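PDB 6EWJ: putative capsular polysaccharide biosynthesis protein from Streptococcus pneumoniae serotype 4, which probably acts as a pyridoxal phosphate-dependent sugar aminotransferase in the teichoic acid biosynthesis of the pneumococcus. Local coordinates for residues Ser190-His202 against Gly212-Asp224. Residues are numbered along the deposited sequence; the frame is centred on the assembly and turned at random.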
ATOM      1  N   SER A 190     -11.426 -12.440 -18.601  1.00 23.58           N
ATOM      2  CA  SER A 190     -10.133 -11.795 -18.328  1.00 23.14           C
ATOM      3  C   SER A 190      -9.712 -12.296 -16.955  1.00 22.27           C
ATOM      4  O   SER A 190     -10.586 -12.529 -16.079  1.00 21.91           O
ATOM      5  CB  SER A 190     -10.220 -10.279 -18.391  1.00 22.98           C
ATOM      6  OG  SER A 190      -8.907  -9.745 -18.557  1.00 23.86           O
ATOM      7  N   GLY A 191      -8.434 -12.592 -16.819  1.00 21.65           N
ATOM      8  CA  GLY A 191      -7.916 -13.329 -15.656  1.00 21.87           C
ATOM      9  C   GLY A 191      -7.423 -14.715 -16.068  1.00 23.05           C
ATOM     10  O   GLY A 191      -6.368 -15.135 -15.646  1.00 22.73           O
ATOM     11  N   SER A 192      -8.183 -15.366 -16.960  1.00 23.76           N
ATOM     12  CA  SER A 192      -7.877 -16.706 -17.469  1.00 25.04           C
ATOM     13  C   SER A 192      -7.111 -16.722 -18.791  1.00 25.35           C
ATOM     14  O   SER A 192      -6.797 -17.786 -19.293  1.00 26.23           O
ATOM     15  CB  SER A 192      -9.174 -17.507 -17.651  1.00 25.54           C
ATOM     16  OG  SER A 192      -9.943 -17.048 -18.750  1.00 26.24           O
ATOM     17  N   ILE A 193      -6.747 -15.560 -19.334  1.00 25.02           N
ATOM     18  CA  ILE A 193      -6.198 -15.507 -20.688  1.00 25.50           C
ATOM     19  C   ILE A 193      -4.673 -15.313 -20.672  1.00 25.14           C
ATOM     20  O   ILE A 193      -3.929 -16.076 -21.279  1.00 25.50           O
ATOM     21  CB  ILE A 193      -6.895 -14.423 -21.486  1.00 25.58           C
ATOM     22  CG1 ILE A 193      -8.411 -14.640 -21.453  1.00 26.40           C
ATOM     23  CG2 ILE A 193      -6.401 -14.428 -22.937  1.00 26.59           C
ATOM     24  CD1 ILE A 193      -9.203 -13.367 -21.625  1.00 25.90           C
ATOM     25  N   ALA A 194      -4.241 -14.244 -20.034  1.00 23.63           N
ATOM     26  CA  ALA A 194      -2.838 -13.964 -19.880  1.00 23.61           C
ATOM     27  C   ALA A 194      -2.239 -14.915 -18.866  1.00 23.86           C
ATOM     28  O   ALA A 194      -2.952 -15.587 -18.124  1.00 23.68           O
ATOM     29  CB  ALA A 194      -2.651 -12.533 -19.433  1.00 22.68           C
ATOM     30  N   ASP A 195      -0.917 -14.967 -18.857  1.00 24.44           N
ATOM     31  CA  ASP A 195      -0.184 -15.719 -17.831  1.00 24.84           C
ATOM     32  C   ASP A 195      -0.483 -15.209 -16.416  1.00 23.36           C
ATOM     33  O   ASP A 195      -0.796 -15.969 -15.495  1.00 23.96           O
ATOM     34  CB  ASP A 195       1.307 -15.693 -18.137  1.00 25.47           C
ATOM     35  CG  ASP A 195       1.641 -16.365 -19.434  1.00 26.62           C
ATOM     36  OD1 ASP A 195       1.133 -17.486 -19.705  1.00 27.98           O
ATOM     37  OD2 ASP A 195       2.449 -15.796 -20.211  1.00 26.39           O
ATOM     38  N   PHE A 196      -0.419 -13.911 -16.250  1.00 22.27           N
ATOM     39  CA  PHE A 196      -0.839 -13.242 -15.011  1.00 20.67           C
ATOM     40  C   PHE A 196      -1.730 -12.072 -15.395  1.00 19.84           C
ATOM     41  O   PHE A 196      -1.588 -11.510 -16.512  1.00 19.95           O
ATOM     42  CB  PHE A 196       0.376 -12.705 -14.204  1.00 20.51           C
ATOM     43  CG  PHE A 196       1.292 -13.755 -13.677  1.00 21.04           C
ATOM     44  CD1 PHE A 196       2.254 -14.332 -14.498  1.00 22.00           C
ATOM     45  CD2 PHE A 196       1.248 -14.129 -12.353  1.00 21.08           C
ATOM     46  CE1 PHE A 196       3.109 -15.299 -14.014  1.00 22.60           C
ATOM     47  CE2 PHE A 196       2.113 -15.082 -11.841  1.00 21.79           C
ATOM     48  CZ  PHE A 196       3.044 -15.679 -12.674  1.00 22.70           C
ATOM     49  N   THR A 197      -2.619 -11.686 -14.479  1.00 19.03           N
ATOM     50  CA  THR A 197      -3.506 -10.544 -14.685  1.00 18.59           C
ATOM     51  C   THR A 197      -3.594  -9.683 -13.415  1.00 18.28           C
ATOM     52  O   THR A 197      -3.760 -10.222 -12.306  1.00 18.28           O
ATOM     53  CB  THR A 197      -4.915 -11.000 -15.130  1.00 18.84           C
ATOM     54  OG1 THR A 197      -4.804 -11.847 -16.289  1.00 18.94           O
ATOM     55  CG2 THR A 197      -5.817  -9.821 -15.456  1.00 18.26           C
ATOM     56  N   SER A 198      -3.534  -8.361 -13.584  1.00 17.83           N
ATOM     57  CA  SER A 198      -3.944  -7.412 -12.526  1.00 17.73           C
ATOM     58  C   SER A 198      -5.276  -6.747 -12.812  1.00 17.03           C
ATOM     59  O   SER A 198      -5.535  -6.298 -13.908  1.00 17.07           O
ATOM     60  CB  SER A 198      -2.900  -6.266 -12.298  1.00 17.87           C
ATOM     61  OG  SER A 198      -2.540  -5.716 -13.536  1.00 19.80           O
ATOM     62  N   PHE A 199      -6.063  -6.614 -11.773  1.00 16.77           N
ATOM     63  CA  PHE A 199      -7.327  -5.919 -11.779  1.00 16.59           C
ATOM     64  C   PHE A 199      -7.324  -4.756 -10.813  1.00 16.39           C
ATOM     65  O   PHE A 199      -6.569  -4.750  -9.810  1.00 16.43           O
ATOM     66  CB  PHE A 199      -8.437  -6.883 -11.334  1.00 17.00           C
ATOM     67  CG  PHE A 199      -8.726  -7.997 -12.313  1.00 17.34           C
ATOM     68  CD1 PHE A 199      -9.476  -7.759 -13.444  1.00 17.60           C
ATOM     69  CD2 PHE A 199      -8.282  -9.311 -12.067  1.00 18.06           C
ATOM     70  CE1 PHE A 199      -9.746  -8.780 -14.374  1.00 18.15           C
ATOM     71  CE2 PHE A 199      -8.555 -10.339 -12.971  1.00 18.10           C
ATOM     72  CZ  PHE A 199      -9.300 -10.068 -14.103  1.00 18.73           C
ATOM     73  N   SER A 200      -8.216  -3.803 -11.060  1.00 16.35           N
ATOM     74  CA  SER A 200      -8.294  -2.586 -10.246  1.00 16.29           C
ATOM     75  C   SER A 200      -9.724  -2.511  -9.738  1.00 16.77           C
ATOM     76  O   SER A 200     -10.643  -2.666 -10.515  1.00 17.36           O
ATOM     77  CB  SER A 200      -8.045  -1.304 -11.035  1.00 15.81           C
ATOM     78  OG  SER A 200      -8.242  -0.153 -10.230  1.00 16.18           O
ATOM     79  N   PHE A 201      -9.845  -2.149  -8.463  1.00 16.79           N
ATOM     80  CA  PHE A 201     -11.110  -1.867  -7.822  1.00 17.62           C
ATOM     81  C   PHE A 201     -11.108  -0.448  -7.282  1.00 17.92           C
ATOM     82  O   PHE A 201     -11.784  -0.124  -6.282  1.00 17.77           O
ATOM     83  CB  PHE A 201     -11.374  -2.876  -6.657  1.00 18.05           C
ATOM     84  CG  PHE A 201     -11.032  -4.294  -6.953  1.00 17.97           C
ATOM     85  CD1 PHE A 201     -11.326  -4.894  -8.176  1.00 18.87           C
ATOM     86  CD2 PHE A 201     -10.515  -5.083  -5.963  1.00 18.63           C
ATOM     87  CE1 PHE A 201     -11.024  -6.232  -8.409  1.00 18.94           C
ATOM     88  CE2 PHE A 201     -10.262  -6.449  -6.172  1.00 18.87           C
ATOM     89  CZ  PHE A 201     -10.479  -6.999  -7.397  1.00 18.99           C
ATOM     90  N   HIS A 202     -10.356   0.442  -7.937  1.00 18.43           N
ATOM     91  CA  HIS A 202     -10.342   1.859  -7.584  1.00 18.69           C
ATOM     92  C   HIS A 202     -11.736   2.476  -7.635  1.00 19.28           C
ATOM     93  O   HIS A 202     -12.631   1.960  -8.389  1.00 20.51           O
ATOM     94  CB  HIS A 202      -9.360   2.599  -8.506  1.00 18.33           C
ATOM     95  CG  HIS A 202      -9.219   4.051  -8.187  1.00 18.63           C
ATOM     96  ND1 HIS A 202      -9.961   5.029  -8.819  1.00 19.42           N
ATOM     97  CD2 HIS A 202      -8.417   4.697  -7.320  1.00 19.07           C
ATOM     98  CE1 HIS A 202      -9.632   6.215  -8.332  1.00 19.67           C
ATOM     99  NE2 HIS A 202      -8.714   6.038  -7.399  1.00 19.13           N
ATOM    100  N   GLY A 212      -8.357  -0.689  -4.205  1.00 17.87           N
ATOM    101  CA  GLY A 212      -8.094  -2.099  -4.172  1.00 17.04           C
ATOM    102  C   GLY A 212      -7.731  -2.633  -5.539  1.00 16.64           C
ATOM    103  O   GLY A 212      -7.800  -1.934  -6.563  1.00 17.02           O
ATOM    104  N   GLY A 213      -7.311  -3.885  -5.553  1.00 15.81           N
ATOM    105  CA  GLY A 213      -7.083  -4.595  -6.760  1.00 15.45           C
ATOM    106  C   GLY A 213      -6.669  -5.996  -6.445  1.00 15.58           C
ATOM    107  O   GLY A 213      -6.739  -6.465  -5.258  1.00 15.14           O
ATOM    108  N   SER A 214      -6.358  -6.721  -7.509  1.00 15.45           N
ATOM    109  CA  SER A 214      -5.941  -8.089  -7.355  1.00 15.91           C
ATOM    110  C   SER A 214      -4.940  -8.527  -8.394  1.00 15.90           C
ATOM    111  O   SER A 214      -4.911  -7.985  -9.508  1.00 17.08           O
ATOM    112  CB  SER A 214      -7.190  -9.032  -7.359  1.00 16.02           C
ATOM    113  OG  SER A 214      -7.762  -9.107  -8.677  1.00 15.77           O
ATOM    114  N   ALA A 215      -4.219  -9.582  -8.046  1.00 16.44           N
ATOM    115  CA  ALA A 215      -3.396 -10.380  -8.960  1.00 16.98           C
ATOM    116  C   ALA A 215      -3.937 -11.797  -9.043  1.00 17.64           C
ATOM    117  O   ALA A 215      -4.269 -12.434  -8.033  1.00 17.99           O
ATOM    118  CB  ALA A 215      -1.972 -10.459  -8.466  1.00 17.52           C
ATOM    119  N   THR A 216      -3.974 -12.310 -10.249  1.00 18.48           N
ATOM    120  CA  THR A 216      -4.245 -13.700 -10.463  1.00 19.93           C
ATOM    121  C   THR A 216      -3.421 -14.211 -11.653  1.00 20.98           C
ATOM    122  O   THR A 216      -2.681 -13.447 -12.293  1.00 20.89           O
ATOM    123  CB  THR A 216      -5.767 -13.946 -10.638  1.00 20.17           C
ATOM    124  OG1 THR A 216      -6.061 -15.354 -10.560  1.00 20.41           O
ATOM    125  CG2 THR A 216      -6.274 -13.363 -11.976  1.00 19.96           C
ATOM    126  N   TRP A 217      -3.571 -15.509 -11.935  1.00 22.11           N
ATOM    127  CA  TRP A 217      -2.824 -16.173 -12.971  1.00 23.47           C
ATOM    128  C   TRP A 217      -3.654 -17.306 -13.535  1.00 24.80           C
ATOM    129  O   TRP A 217      -4.419 -17.945 -12.816  1.00 25.21           O
ATOM    130  CB  TRP A 217      -1.472 -16.704 -12.468  1.00 24.19           C
ATOM    131  CG  TRP A 217      -1.556 -17.626 -11.285  1.00 24.52           C
ATOM    132  CD1 TRP A 217      -1.649 -19.013 -11.307  1.00 26.17           C
ATOM    133  CD2 TRP A 217      -1.530 -17.242  -9.921  1.00 23.97           C
ATOM    134  NE1 TRP A 217      -1.704 -19.501 -10.009  1.00 26.15           N
ATOM    135  CE2 TRP A 217      -1.624 -18.424  -9.146  1.00 25.34           C
ATOM    136  CE3 TRP A 217      -1.473 -16.001  -9.266  1.00 23.57           C
ATOM    137  CZ2 TRP A 217      -1.640 -18.389  -7.763  1.00 25.04           C
ATOM    138  CZ3 TRP A 217      -1.500 -15.976  -7.859  1.00 23.23           C
ATOM    139  CH2 TRP A 217      -1.582 -17.157  -7.140  1.00 23.95           C
ATOM    140  N   LYS A 218      -3.480 -17.581 -14.814  1.00 26.32           N
ATOM    141  CA  LYS A 218      -4.219 -18.685 -15.392  1.00 28.40           C
ATOM    142  C   LYS A 218      -3.590 -20.029 -14.979  1.00 29.14           C
ATOM    143  O   LYS A 218      -2.387 -20.129 -14.738  1.00 28.93           O
ATOM    144  CB  LYS A 218      -4.378 -18.509 -16.902  1.00 29.83           C
ATOM    145  CG  LYS A 218      -3.206 -18.917 -17.760  1.00 31.35           C
ATOM    146  CD  LYS A 218      -3.578 -18.638 -19.218  1.00 32.65           C
ATOM    147  CE  LYS A 218      -2.495 -19.094 -20.171  1.00 34.44           C
ATOM    148  NZ  LYS A 218      -2.851 -18.611 -21.528  1.00 35.74           N
ATOM    149  N   ALA A 219      -4.435 -21.052 -14.882  1.00 30.16           N
ATOM    150  CA  ALA A 219      -3.975 -22.394 -14.550  1.00 31.42           C
ATOM    151  C   ALA A 219      -2.862 -22.784 -15.516  1.00 32.62           C
ATOM    152  O   ALA A 219      -2.995 -22.624 -16.715  1.00 32.69           O
ATOM    153  CB  ALA A 219      -5.132 -23.398 -14.623  1.00 32.30           C
ATOM    154  N   ASN A 220      -1.786 -23.315 -14.969  1.00 33.82           N
ATOM    155  CA  ASN A 220      -0.664 -23.769 -15.755  1.00 35.39           C
ATOM    156  C   ASN A 220       0.016 -24.889 -14.973  1.00 37.08           C
ATOM    157  O   ASN A 220       0.333 -24.711 -13.792  1.00 38.58           O
ATOM    158  CB  ASN A 220       0.301 -22.609 -16.013  1.00 34.46           C
ATOM    159  CG  ASN A 220       1.368 -22.946 -17.044  1.00 35.17           C
ATOM    160  OD1 ASN A 220       1.955 -24.040 -17.017  1.00 35.80           O
ATOM    161  ND2 ASN A 220       1.627 -22.013 -17.963  1.00 34.22           N
ATOM    162  N   PRO A 221       0.261 -26.039 -15.614  1.00 39.04           N
ATOM    163  CA  PRO A 221       0.933 -27.128 -14.905  1.00 40.44           C
ATOM    164  C   PRO A 221       2.276 -26.778 -14.245  1.00 40.18           C
ATOM    165  O   PRO A 221       2.608 -27.411 -13.253  1.00 41.87           O
ATOM    166  CB  PRO A 221       1.115 -28.192 -16.003  1.00 42.03           C
ATOM    167  CG  PRO A 221      -0.051 -27.984 -16.898  1.00 41.85           C
ATOM    168  CD  PRO A 221      -0.208 -26.477 -16.950  1.00 39.87           C
ATOM    169  N   VAL A 222       3.013 -25.778 -14.755  1.00 39.22           N
ATOM    170  CA  VAL A 222       4.311 -25.420 -14.183  1.00 38.37           C
ATOM    171  C   VAL A 222       4.169 -24.542 -12.941  1.00 36.37           C
ATOM    172  O   VAL A 222       5.148 -24.274 -12.268  1.00 35.98           O
ATOM    173  CB  VAL A 222       5.324 -24.726 -15.206  1.00 38.70           C
ATOM    174  CG1 VAL A 222       5.352 -25.324 -16.624  1.00 39.79           C
ATOM    175  CG2 VAL A 222       5.150 -23.210 -15.310  1.00 37.25           C
ATOM    176  N   ILE A 223       2.962 -24.081 -12.622  1.00 35.19           N
ATOM    177  CA  ILE A 223       2.741 -23.333 -11.394  1.00 33.21           C
ATOM    178  C   ILE A 223       1.985 -24.174 -10.340  1.00 33.49           C
ATOM    179  O   ILE A 223       0.855 -24.604 -10.567  1.00 32.57           O
ATOM    180  CB  ILE A 223       1.947 -22.069 -11.660  1.00 32.00           C
ATOM    181  CG1 ILE A 223       2.786 -21.139 -12.562  1.00 32.17           C
ATOM    182  CG2 ILE A 223       1.556 -21.353 -10.374  1.00 30.45           C
ATOM    183  CD1 ILE A 223       2.018 -19.942 -13.061  1.00 31.53           C
ATOM    184  N   ASP A 224       2.613 -24.322  -9.179  1.00 33.31           N
ATOM    185  CA  ASP A 224       1.936 -24.779  -7.958  1.00 34.21           C
ATOM    186  C   ASP A 224       1.170 -23.581  -7.411  1.00 33.08           C
ATOM    187  O   ASP A 224       1.785 -22.596  -6.949  1.00 31.14           O
ATOM    188  CB  ASP A 224       2.978 -25.295  -6.962  1.00 35.36           C
ATOM    189  CG  ASP A 224       2.380 -25.764  -5.646  1.00 36.24           C
ATOM    190  OD1 ASP A 224       1.354 -25.226  -5.178  1.00 34.86           O
ATOM    191  OD2 ASP A 224       2.947 -26.721  -5.091  1.00 39.46           O
TER
HETATM  192  O   HOH W   1      -0.263 -18.655 -15.677  1.00 14.67           O
HETATM  193  O   HOH W   2       0.326 -19.484 -18.074  1.00 19.68           O
HETATM  194  O   HOH W   3      -6.123   0.342  -8.462  1.00 19.75           O
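Phe201 lays one face of its ring over the backbone of Gly213, whose CA sits 3.9 Å from the centroid of the Phe201 ring in a CH-pi contact. CZ of the same ring reaches Ser214, 3.7 Å from its OG. That hydroxyl oxygen also lies at the edge of the Phe199 ring, 3.4 Å from CD2 of Phe199, because chi1 of Ser214 (71°) sets OG between the backbone N and the carbonyl carbon. Farther along that edge comes CG2 of Thr216, whose OG1 bonds to Thr55 and Lys57. The main chains beneath are antiparallel neighbours, strands 196-200 and 213-217, in the mixed sheet of the aminotransferase fold. Thr197 with Thr216 and Phe199 with Ser214 are the hydrogen-bonded pairs, and Phe201 N adds a bond to Gly212 O. Ser200 belongs to the pyridoxal phosphate site, empty in this apo model, and lies near Lys205, the predicted attachment lysine. On the opposite face of the sheet Phe196 meets Trp217, CB of Trp217 being 3.7 Å from CD2 of Phe196. Beyond them the contact turns polar and takes in water. Lys218 runs extended past CG, close on the carbonyls of loop 192-195, and its NZ gives a 2.8 Å hydrogen bond to Ile193 O. Asp195 OD1 is 4.5 Å from Lys218 NZ, too far for a salt bridge; OD2 of Asp195 pairs instead with Arg170. One water links Asp195 O to Lys218 O; another joins OD1 of Asp195 to ND2 of Asn220.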